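Local coordinates for amine oxidase (Emericella nidulans, PDB 3PGB), which is a copper amine oxidase with a topaquinone cofactor, and probably oxidises primary amines to aldehydes with release of ammonia and hydrogen peroxide, at residues R458-S462 and E463-V467; W591-N594 and G595-Q598. All coordinates share one frame; numbering follows the deposited sequence.

How the contacts relate
Both contacts fall in the copper amine oxidase enzyme domain, in series along the chain, so they neither nest nor cross. Contact 1 comes first: residues 458-467 turn strand 457-460 back into strand 464-479, closing a beta hairpin far from the centre of the chain. More than a hundred residues later, contact 2 closes the loop that leaves strand 588-589 and enters strand 597-603, with a tight turn at residues 593-596. The centres of contact 1 and contact 2 lie about 33 Å apart and the nearest atoms of contact 1 and contact 2 about 19 Å, without touching. What they share is the dimer: each meets the second subunit, contact 1 through Arg-458 and His-459, contact 2 through Asn-594.

Contact 1. Residues R458-S462 and E463-V467; sequences RHSTS and EFVSV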
loop_
_atom_site.group_PDB
_atom_site.type_symbol
_atom_site.label_atom_id
_atom_site.label_comp_id
_atom_site.label_asym_id
_atom_site.label_seq_id
_atom_site.Cartn_x
_atom_site.Cartn_y
_atom_site.Cartn_z
ATOM N N ARG A 458 -4.835 14.945 -11.250
ATOM C CA ARG A 458 -5.216 15.210 -12.628
ATOM C C ARG A 458 -6.675 15.548 -12.714
ATOM O O ARG A 458 -7.431 15.261 -11.789
ATOM C CB ARG A 458 -4.960 13.989 -13.506
ATOM C CG ARG A 458 -5.984 12.885 -13.332
ATOM C CD ARG A 458 -5.645 11.628 -14.133
ATOM N NE ARG A 458 -5.090 11.927 -15.451
ATOM C CZ ARG A 458 -5.777 12.425 -16.474
ATOM N NH1 ARG A 458 -7.076 12.714 -16.364
ATOM N NH2 ARG A 458 -5.158 12.653 -17.619
ATOM N N HIS A 459 -7.058 16.152 -13.836
ATOM C CA HIS A 459 -8.459 16.211 -14.235
ATOM C C HIS A 459 -8.626 16.515 -15.719
ATOM O O HIS A 459 -8.044 17.469 -16.229
ATOM C CB HIS A 459 -9.234 17.240 -13.427
ATOM C CG HIS A 459 -10.687 17.269 -13.767
ATOM N ND1 HIS A 459 -11.496 16.163 -13.635
ATOM C CD2 HIS A 459 -11.471 18.255 -14.266
ATOM C CE1 HIS A 459 -12.721 16.471 -14.019
ATOM N NE2 HIS A 459 -12.733 17.732 -14.406
ATOM N N SER A 460 -9.442 15.712 -16.396
ATOM C CA SER A 460 -9.701 15.887 -17.827
ATOM C C SER A 460 -11.120 16.379 -18.113
ATOM O O SER A 460 -12.039 16.161 -17.328
ATOM C CB SER A 460 -9.453 14.571 -18.562
ATOM O OG SER A 460 -8.104 14.169 -18.407
ATOM N N THR A 461 -11.271 17.079 -19.235
ATOM C CA THR A 461 -12.585 17.442 -19.775
ATOM C C THR A 461 -12.542 17.261 -21.290
ATOM O O THR A 461 -11.506 16.893 -21.847
ATOM C CB THR A 461 -12.987 18.904 -19.449
ATOM O OG1 THR A 461 -12.200 19.816 -20.230
ATOM C CG2 THR A 461 -12.810 19.212 -17.976
ATOM N N SER A 462 -13.661 17.541 -21.956
ATOM C CA SER A 462 -13.721 17.493 -23.421
ATOM C C SER A 462 -12.902 18.610 -24.085
ATOM O O SER A 462 -12.700 18.583 -25.297
ATOM C CB SER A 462 -15.173 17.595 -23.893
ATOM O OG SER A 462 -15.707 18.870 -23.564
ATOM N N GLU A 463 -12.439 19.578 -23.290
ATOM C CA GLU A 463 -11.756 20.777 -23.799
ATOM C C GLU A 463 -10.321 20.968 -23.288
ATOM O O GLU A 463 -9.525 21.641 -23.941
ATOM C CB GLU A 463 -12.579 22.009 -23.443
ATOM C CG GLU A 463 -14.014 21.956 -23.952
ATOM C CD GLU A 463 -14.807 23.214 -23.627
ATOM O OE1 GLU A 463 -14.331 24.042 -22.810
ATOM O OE2 GLU A 463 -15.917 23.369 -24.194
ATOM N N PHE A 464 -9.990 20.396 -22.129
ATOM C CA PHE A 464 -8.627 20.478 -21.605
ATOM C C PHE A 464 -8.283 19.351 -20.647
ATOM O O PHE A 464 -9.158 18.693 -20.090
ATOM C CB PHE A 464 -8.392 21.824 -20.914
ATOM C CG PHE A 464 -9.202 22.019 -19.661
ATOM C CD1 PHE A 464 -8.614 21.882 -18.407
ATOM C CD2 PHE A 464 -10.554 22.344 -19.736
ATOM C CE1 PHE A 464 -9.359 22.060 -17.247
ATOM C CE2 PHE A 464 -11.306 22.524 -18.585
ATOM C CZ PHE A 464 -10.705 22.384 -17.336
ATOM N N VAL A 465 -6.987 19.142 -20.457
ATOM C CA VAL A 465 -6.498 18.169 -19.490
ATOM C C VAL A 465 -5.396 18.807 -18.662
ATOM O O VAL A 465 -4.619 19.612 -19.167
ATOM C CB VAL A 465 -5.966 16.911 -20.193
ATOM C CG1 VAL A 465 -5.389 15.923 -19.180
ATOM C CG2 VAL A 465 -7.077 16.262 -21.004
ATOM N N SER A 466 -5.341 18.465 -17.382
ATOM C CA SER A 466 -4.272 18.949 -16.525
ATOM C C SER A 466 -3.760 17.826 -15.643
ATOM O O SER A 466 -4.523 16.930 -15.266
ATOM C CB SER A 466 -4.756 20.123 -15.672
ATOM O OG SER A 466 -5.623 19.679 -14.652
ATOM N N VAL A 467 -2.463 17.875 -15.333
ATOM C CA VAL A 467 -1.816 16.867 -14.491
ATOM C C VAL A 467 -0.666 17.463 -13.673
ATOM O O VAL A 467 0.029 18.368 -14.142
ATOM C CB VAL A 467 -1.257 15.702 -15.331
ATOM C CG1 VAL A 467 -0.721 14.602 -14.421
ATOM C CG2 VAL A 467 -2.320 15.150 -16.263
#
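Arg-458 lies against Val-465 and Val-467 at the buried end of a beta hairpin whose antiparallel strands, 457-460 and 464-479, are joined by a tight turn. His-459 and Ser-466 form the hydrogen-bonded pair, with N-to-O distances of 3.0 Å (His-459 N to Ser-466 O) and 3.1 Å (Ser-466 N to His-459 O). A bend at chi3 of Arg-458 (-39°) lays the guanidinium forward along its own strand, toward Ser-460. Arg-458 NH2 approaches Val-465 CG1 at 3.6 Å. Arg-458 NH1 donates to Ser-460 OG at 2.7 Å, close to the guanidinium plane. The same guanidinium makes salt bridges to Asp-420 and Asp-485 of the second subunit, and His-459 hydrogen-bonds through NE2 to Asp-249 and through ND1 to Asp-485 there. This reach across the dimer is consistent with the hairpin arms by which copper amine oxidase subunits embrace one another, and Asp-485 directly follows the topaquinone position.

Toward the turn the packing gives way to solvent. Ser-462 and Glu-463 are exposed, and the carboxylate of Glu-463 leads away from the hairpin. Here backbone and Thr-461 do the holding: Thr-461 N donates to Phe-464 O at 2.8 Å, and Thr-461 CG2 rests 3.7 Å from CE2 of the Phe-464 ring. With chi1 at 72°, Thr-461 OG1 faces the turn and accepts Glu-463 N at 3.1 Å, the bond of an ST turn, and also Phe-464 N, one residue further on, at 3.0 Å.

Contact 2. Residues W591-N594 and G595-Q598; sequences WGFN and GQTQ
Phe-593 O accepts the N-H of Gln-596 at 3.2 Å, closing a four-residue turn whose two central residues, Asn-594 and Gly-595, both have the left-handed helical conformation. The bond is bent, and its donor sits above the carbonyl plane of Phe-593. Beyond the turn the chain segments separate, and a water bridges them: it accepts from Gly-592 N at 3.0 Å and donates to Thr-597 O at 2.7 Å.

The side chains add a second tie. Asn-594 ND2 donates to Gln-596 OE1 at 3.1 Å in a nearly straight bond (169°), with OE1 in the plane of the Asn-594 amide and the two amides almost perpendicular. Alongside, the Phe-593 ring runs in the same direction as the Gln-596 side chain, its CE2 3.7 Å from OE1. One face of this ring carries Asn-594 CB over its centre, 3.8 Å above the plane.

Asn-594 also faces the dimer partner: its OD1 accepts from His-626 N of the second subunit and its backbone O from His-697 NE2 there, whose neighbour in sequence, His-698, is a copper ligand. The arrangement is a type III' beta turn, a close relative of type I', here leading into strand 597-603 at the subunit interface.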
loop_
_atom_site.group_PDB
_atom_site.type_symbol
_atom_site.label_atom_id
_atom_site.label_comp_id
_atom_site.label_asym_id
_atom_site.label_seq_id
_atom_site.Cartn_x
_atom_site.Cartn_y
_atom_site.Cartn_z
ATOM N N TRP A 591 -7.101 -0.606 14.359
ATOM C CA TRP A 591 -7.748 -0.071 13.171
ATOM C C TRP A 591 -9.090 -0.781 13.003
ATOM O O TRP A 591 -9.190 -1.992 13.195
ATOM C CB TRP A 591 -6.852 -0.236 11.942
ATOM C CG TRP A 591 -5.540 0.504 12.059
ATOM C CD1 TRP A 591 -4.310 -0.049 12.215
ATOM C CD2 TRP A 591 -5.343 1.923 12.042
ATOM N NE1 TRP A 591 -3.354 0.933 12.293
ATOM C CE2 TRP A 591 -3.962 2.154 12.188
ATOM C CE3 TRP A 591 -6.200 3.022 11.911
ATOM C CZ2 TRP A 591 -3.411 3.439 12.217
ATOM C CZ3 TRP A 591 -5.653 4.304 11.939
ATOM C CH2 TRP A 591 -4.269 4.498 12.093
ATOM N N GLY A 592 -10.127 -0.018 12.680
ATOM C CA GLY A 592 -11.492 -0.536 12.721
ATOM C C GLY A 592 -11.843 -1.599 11.690
ATOM O O GLY A 592 -11.056 -1.920 10.797
ATOM N N PHE A 593 -13.040 -2.154 11.843
ATOM C CA PHE A 593 -13.641 -3.022 10.835
ATOM C C PHE A 593 -13.931 -2.198 9.581
ATOM O O PHE A 593 -14.466 -1.098 9.679
ATOM C CB PHE A 593 -14.922 -3.657 11.401
ATOM C CG PHE A 593 -15.929 -4.064 10.361
ATOM C CD1 PHE A 593 -15.794 -5.264 9.678
ATOM C CD2 PHE A 593 -17.031 -3.264 10.091
ATOM C CE1 PHE A 593 -16.733 -5.651 8.725
ATOM C CE2 PHE A 593 -17.970 -3.644 9.143
ATOM C CZ PHE A 593 -17.817 -4.842 8.460
ATOM N N ASN A 594 -13.552 -2.720 8.416
ATOM C CA ASN A 594 -13.816 -2.054 7.132
ATOM C C ASN A 594 -13.193 -0.651 7.036
ATOM O O ASN A 594 -13.719 0.226 6.357
ATOM C CB ASN A 594 -15.341 -1.995 6.882
ATOM C CG ASN A 594 -15.698 -1.640 5.447
ATOM O OD1 ASN A 594 -15.023 -2.047 4.505
ATOM N ND2 ASN A 594 -16.772 -0.873 5.279
ATOM N N GLY A 595 -12.069 -0.445 7.716
ATOM C CA GLY A 595 -11.411 0.868 7.758
ATOM C C GLY A 595 -12.338 2.042 8.042
ATOM O O GLY A 595 -12.126 3.141 7.526
ATOM N N GLN A 596 -13.347 1.810 8.884
ATOM C CA GLN A 596 -14.443 2.763 9.085
ATOM C C GLN A 596 -14.110 3.937 9.994
ATOM O O GLN A 596 -14.808 4.952 9.958
ATOM C CB GLN A 596 -15.713 2.043 9.586
ATOM C CG GLN A 596 -16.616 1.570 8.422
ATOM C CD GLN A 596 -17.689 0.549 8.821
ATOM O OE1 GLN A 596 -18.210 -0.182 7.963
ATOM N NE2 GLN A 596 -18.025 0.500 10.114
ATOM N N THR A 597 -13.054 3.805 10.788
ATOM C CA THR A 597 -12.659 4.844 11.738
ATOM C C THR A 597 -11.336 5.488 11.329
ATOM O O THR A 597 -10.306 4.807 11.216
ATOM C CB THR A 597 -12.499 4.273 13.165
ATOM O OG1 THR A 597 -13.713 3.625 13.570
ATOM C CG2 THR A 597 -12.153 5.383 14.154
ATOM N N GLN A 598 -11.367 6.801 11.112
ATOM C CA GLN A 598 -10.157 7.566 10.842
ATOM C C GLN A 598 -9.620 8.106 12.163
ATOM O O GLN A 598 -10.394 8.473 13.047
ATOM C CB GLN A 598 -10.435 8.719 9.872
ATOM C CG GLN A 598 -10.884 8.286 8.481
ATOM C CD GLN A 598 -11.017 9.455 7.512
ATOM O OE1 GLN A 598 -10.749 10.602 7.863
ATOM N NE2 GLN A 598 -11.426 9.159 6.281
HETATM O O HOH W 1 -10.223 2.177 10.658
#